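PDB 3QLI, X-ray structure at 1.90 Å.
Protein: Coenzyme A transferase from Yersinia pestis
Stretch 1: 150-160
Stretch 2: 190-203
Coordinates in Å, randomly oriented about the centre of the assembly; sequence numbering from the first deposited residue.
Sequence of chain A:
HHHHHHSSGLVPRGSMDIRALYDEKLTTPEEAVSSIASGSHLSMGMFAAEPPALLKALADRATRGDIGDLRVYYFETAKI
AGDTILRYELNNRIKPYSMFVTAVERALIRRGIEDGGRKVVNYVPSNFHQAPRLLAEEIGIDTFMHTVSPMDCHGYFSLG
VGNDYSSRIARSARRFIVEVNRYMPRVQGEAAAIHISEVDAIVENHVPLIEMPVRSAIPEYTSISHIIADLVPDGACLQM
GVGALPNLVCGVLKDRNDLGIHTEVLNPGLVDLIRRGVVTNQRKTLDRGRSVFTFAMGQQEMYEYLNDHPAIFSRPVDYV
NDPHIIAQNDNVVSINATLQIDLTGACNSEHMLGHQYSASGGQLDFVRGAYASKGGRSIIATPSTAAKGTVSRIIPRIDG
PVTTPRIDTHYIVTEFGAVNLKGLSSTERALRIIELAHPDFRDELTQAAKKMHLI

Stretch 1 (150-160) PMDCHGYFSLG
Stretch 2 190-203: EAAAIHISEVDAIV

Four backbone hydrogen bonds zip the two stretches into an antiparallel ladder. Ile196 N gives to Gly155 O at 2.7 Å, Phe157 N to Ile194 O at 2.9 Å, Ile194 N to Phe157 O at 2.8 Å, and Leu159 N to Ala192 O at 2.9 Å. The last three are nearly linear; the first is more bent, 142°, at Ile196, where a 3-10 segment (196-198) begins. Strands 156-158 and 193-195 run at 147°, their axes 4.4 Å apart at closest approach. Phe157 and Ile194 form the hydrogen-bonded pair (CA to CA 5.3 Å), flanked by the non-hydrogen-bonded pairs Tyr156 with His195 (CA to CA 4.3 Å) and Ser158 with Ala193 (CA to CA 4.5 Å). In these two strands phi lies between -123° and -74° and psi between 128° and 154°.

A type I turn, Asp152 to Gly155, feeds the first strand. Asp152 (chi1 p) accepts at OD1 from His154 N (2.8 Å) and Tyr156 N (3.0 Å), while Asp152 N donates to Tyr156 O at 2.8 Å. Gly155, at phi/psi 92/11, needs to be glycine: a CB would clash with its preceding carbonyl and sit 2.8 Å from His195 NE2.

Alternation along the strand sends Tyr156 and Ser158 to one face and Phe157 to the other. On the first, Tyr156 (chi1 m) lies beside His195 (chi1 t). The imidazole edge meets the phenol face, centroids 5.0 Å apart and planes at 69°; His195 CB also covers that ring, 4.2 Å from its centroid. His195 ND1 and Ser197 OG share a hydrogen bond of 2.8 Å.

Phe157 (chi1 m) is buried among aliphatic groups, so its ring ties the strand to residues beyond its own rung: its CE2 is 3.9 Å from Ile196 CB and 4.0 Å from Val199 CG2, its CZ 3.9 Å from Ile202 CD1. Further along the contact, Met151 (t, t, p) brings SD to 3.8 Å from Ile196 CD1; the buried Leu159 (m, t) sets CG 4.3 Å from Ile194 CG1 (Ile194 m, m).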

# COMPACT_ATOMS: atom_id res chain seq x y z
N PRO A 150 -0.24 11.50 -36.32
CA PRO A 150 -1.12 12.10 -37.33
C PRO A 150 -2.48 11.42 -37.38
O PRO A 150 -2.58 10.22 -37.11
CB PRO A 150 -0.35 11.88 -38.64
CG PRO A 150 1.08 11.83 -38.22
CD PRO A 150 1.06 11.09 -36.90
N MET A 151 -3.51 12.18 -37.72
CA MET A 151 -4.86 11.64 -37.85
C MET A 151 -4.88 10.57 -38.94
O MET A 151 -4.29 10.76 -40.00
CB MET A 151 -5.84 12.75 -38.22
CG MET A 151 -7.28 12.30 -38.19
SD MET A 151 -8.47 13.56 -38.64
CE MET A 151 -8.21 13.63 -40.41
N ASP A 152 -5.54 9.44 -38.68
CA ASP A 152 -5.64 8.39 -39.69
C ASP A 152 -6.88 8.59 -40.56
O ASP A 152 -7.63 9.54 -40.36
CB ASP A 152 -5.63 6.99 -39.06
CG ASP A 152 -6.86 6.71 -38.20
OD1 ASP A 152 -7.91 7.36 -38.42
OD2 ASP A 152 -6.77 5.82 -37.31
N CYS A 153 -7.10 7.71 -41.53
CA CYS A 153 -8.20 7.91 -42.47
C CYS A 153 -9.58 7.73 -41.83
O CYS A 153 -10.60 7.98 -42.48
CB CYS A 153 -8.07 6.99 -43.68
SG CYS A 153 -8.31 5.24 -43.29
N HIS A 154 -9.62 7.30 -40.58
CA HIS A 154 -10.90 7.16 -39.87
C HIS A 154 -11.15 8.32 -38.91
O HIS A 154 -12.15 8.34 -38.21
CB HIS A 154 -10.97 5.83 -39.11
CG HIS A 154 -10.78 4.63 -39.99
ND1 HIS A 154 -11.81 4.08 -40.72
CD2 HIS A 154 -9.68 3.90 -40.28
CE1 HIS A 154 -11.36 3.04 -41.41
NE2 HIS A 154 -10.06 2.92 -41.16
N GLY A 155 -10.22 9.28 -38.86
CA GLY A 155 -10.38 10.44 -37.99
C GLY A 155 -9.76 10.33 -36.60
O GLY A 155 -9.99 11.18 -35.75
N TYR A 156 -8.95 9.29 -36.38
CA TYR A 156 -8.34 9.07 -35.06
C TYR A 156 -6.89 9.50 -34.99
O TYR A 156 -6.11 9.28 -35.92
CB TYR A 156 -8.42 7.58 -34.67
CG TYR A 156 -9.83 7.11 -34.38
CD1 TYR A 156 -10.32 7.10 -33.07
CD2 TYR A 156 -10.67 6.69 -35.41
CE1 TYR A 156 -11.62 6.68 -32.80
CE2 TYR A 156 -11.96 6.26 -35.14
CZ TYR A 156 -12.43 6.26 -33.84
OH TYR A 156 -13.71 5.85 -33.58
N PHE A 157 -6.54 10.11 -33.86
CA PHE A 157 -5.15 10.37 -33.48
C PHE A 157 -4.76 9.34 -32.43
O PHE A 157 -5.62 8.87 -31.69
CB PHE A 157 -5.02 11.74 -32.83
CG PHE A 157 -5.51 12.88 -33.67
CD1 PHE A 157 -4.65 13.57 -34.49
CD2 PHE A 157 -6.84 13.28 -33.59
CE1 PHE A 157 -5.10 14.65 -35.25
CE2 PHE A 157 -7.30 14.34 -34.36
CZ PHE A 157 -6.42 15.03 -35.19
N SER A 158 -3.48 9.03 -32.31
CA SER A 158 -3.04 8.17 -31.23
C SER A 158 -2.24 8.94 -30.19
O SER A 158 -1.41 9.78 -30.54
CB SER A 158 -2.16 7.03 -31.79
OG SER A 158 -1.56 6.29 -30.75
N LEU A 159 -2.46 8.62 -28.91
CA LEU A 159 -1.60 9.12 -27.83
C LEU A 159 -0.17 8.54 -27.86
O LEU A 159 0.71 8.99 -27.11
CB LEU A 159 -2.24 8.81 -26.47
CG LEU A 159 -3.58 9.50 -26.21
CD1 LEU A 159 -4.12 9.05 -24.87
CD2 LEU A 159 -3.41 11.02 -26.25
N GLY A 160 0.06 7.54 -28.70
CA GLY A 160 1.42 7.07 -28.93
C GLY A 160 2.14 6.55 -27.69
O GLY A 160 1.74 5.52 -27.13
N GLU A 190 -5.85 0.57 -25.13
CA GLU A 190 -7.17 0.87 -24.60
C GLU A 190 -7.30 2.38 -24.46
O GLU A 190 -6.55 3.00 -23.69
CB GLU A 190 -7.37 0.22 -23.23
CG GLU A 190 -8.67 0.67 -22.57
CD GLU A 190 -8.90 0.05 -21.20
OE1 GLU A 190 -7.96 -0.55 -20.63
OE2 GLU A 190 -10.03 0.18 -20.70
N ALA A 191 -8.24 2.94 -25.22
CA ALA A 191 -8.49 4.38 -25.24
C ALA A 191 -7.27 5.16 -25.72
O ALA A 191 -7.14 6.37 -25.46
CB ALA A 191 -8.95 4.87 -23.85
N ALA A 192 -6.37 4.48 -26.42
CA ALA A 192 -5.17 5.14 -26.94
C ALA A 192 -5.49 6.00 -28.16
O ALA A 192 -4.79 6.96 -28.44
CB ALA A 192 -4.09 4.12 -27.30
N ALA A 193 -6.55 5.63 -28.87
CA ALA A 193 -6.97 6.37 -30.06
C ALA A 193 -8.08 7.36 -29.72
O ALA A 193 -9.05 7.02 -29.04
CB ALA A 193 -7.45 5.39 -31.14
N ILE A 194 -7.95 8.60 -30.18
CA ILE A 194 -8.98 9.61 -29.90
C ILE A 194 -9.50 10.18 -31.20
O ILE A 194 -8.72 10.64 -32.03
CB ILE A 194 -8.42 10.81 -29.11
CG1 ILE A 194 -7.40 10.37 -28.06
CG2 ILE A 194 -9.58 11.64 -28.52
CD1 ILE A 194 -7.98 9.54 -26.96
N HIS A 195 -10.82 10.18 -31.37
CA HIS A 195 -11.42 10.68 -32.60
C HIS A 195 -11.37 12.21 -32.68
O HIS A 195 -11.47 12.89 -31.67
CB HIS A 195 -12.87 10.20 -32.71
CG HIS A 195 -13.46 10.42 -34.06
ND1 HIS A 195 -14.35 11.43 -34.33
CD2 HIS A 195 -13.26 9.76 -35.23
CE1 HIS A 195 -14.70 11.38 -35.60
NE2 HIS A 195 -14.06 10.38 -36.17
N ILE A 196 -11.25 12.74 -33.90
CA ILE A 196 -11.18 14.19 -34.08
C ILE A 196 -12.40 14.92 -33.48
O ILE A 196 -12.30 16.07 -33.05
CB ILE A 196 -10.99 14.55 -35.58
CG1 ILE A 196 -10.83 16.06 -35.75
CG2 ILE A 196 -12.15 14.02 -36.40
CD1 ILE A 196 -10.30 16.47 -37.11
N SER A 197 -13.54 14.24 -33.42
CA SER A 197 -14.73 14.84 -32.85
C SER A 197 -14.56 15.13 -31.35
O SER A 197 -15.35 15.87 -30.77
CB SER A 197 -15.97 13.97 -33.10
OG SER A 197 -15.87 12.73 -32.42
N GLU A 198 -13.53 14.56 -30.75
CA GLU A 198 -13.24 14.73 -29.32
C GLU A 198 -12.09 15.70 -29.07
O GLU A 198 -11.67 15.88 -27.94
CB GLU A 198 -12.86 13.38 -28.70
CG GLU A 198 -14.00 12.71 -27.98
CD GLU A 198 -14.88 11.91 -28.91
OE1 GLU A 198 -14.44 10.84 -29.37
OE2 GLU A 198 -16.03 12.35 -29.18
N VAL A 199 -11.58 16.29 -30.14
CA VAL A 199 -10.42 17.17 -30.08
C VAL A 199 -10.91 18.61 -30.30
O VAL A 199 -11.74 18.86 -31.18
CB VAL A 199 -9.39 16.77 -31.15
CG1 VAL A 199 -8.27 17.79 -31.27
CG2 VAL A 199 -8.84 15.35 -30.85
N ASP A 200 -10.44 19.55 -29.49
CA ASP A 200 -10.95 20.90 -29.60
C ASP A 200 -10.11 21.77 -30.51
O ASP A 200 -10.62 22.68 -31.17
CB ASP A 200 -11.10 21.54 -28.22
CG ASP A 200 -12.18 20.87 -27.41
OD1 ASP A 200 -13.38 21.15 -27.66
OD2 ASP A 200 -11.84 20.07 -26.52
N ALA A 201 -8.81 21.50 -30.55
CA ALA A 201 -7.92 22.26 -31.41
C ALA A 201 -6.68 21.46 -31.74
O ALA A 201 -6.26 20.60 -30.96
CB ALA A 201 -7.54 23.59 -30.76
N ILE A 202 -6.09 21.76 -32.90
CA ILE A 202 -4.95 21.02 -33.43
C ILE A 202 -3.83 21.96 -33.87
O ILE A 202 -4.09 22.95 -34.56
CB ILE A 202 -5.37 20.22 -34.67
CG1 ILE A 202 -6.56 19.31 -34.33
CG2 ILE A 202 -4.18 19.45 -35.25
CD1 ILE A 202 -7.33 18.82 -35.57
N VAL A 203 -2.60 21.65 -33.47
CA VAL A 203 -1.44 22.28 -34.09
C VAL A 203 -0.54 21.17 -34.61
O VAL A 203 -0.71 20.01 -34.22
CB VAL A 203 -0.65 23.19 -33.10
CG1 VAL A 203 -1.57 24.24 -32.49
CG2 VAL A 203 0.03 22.35 -32.00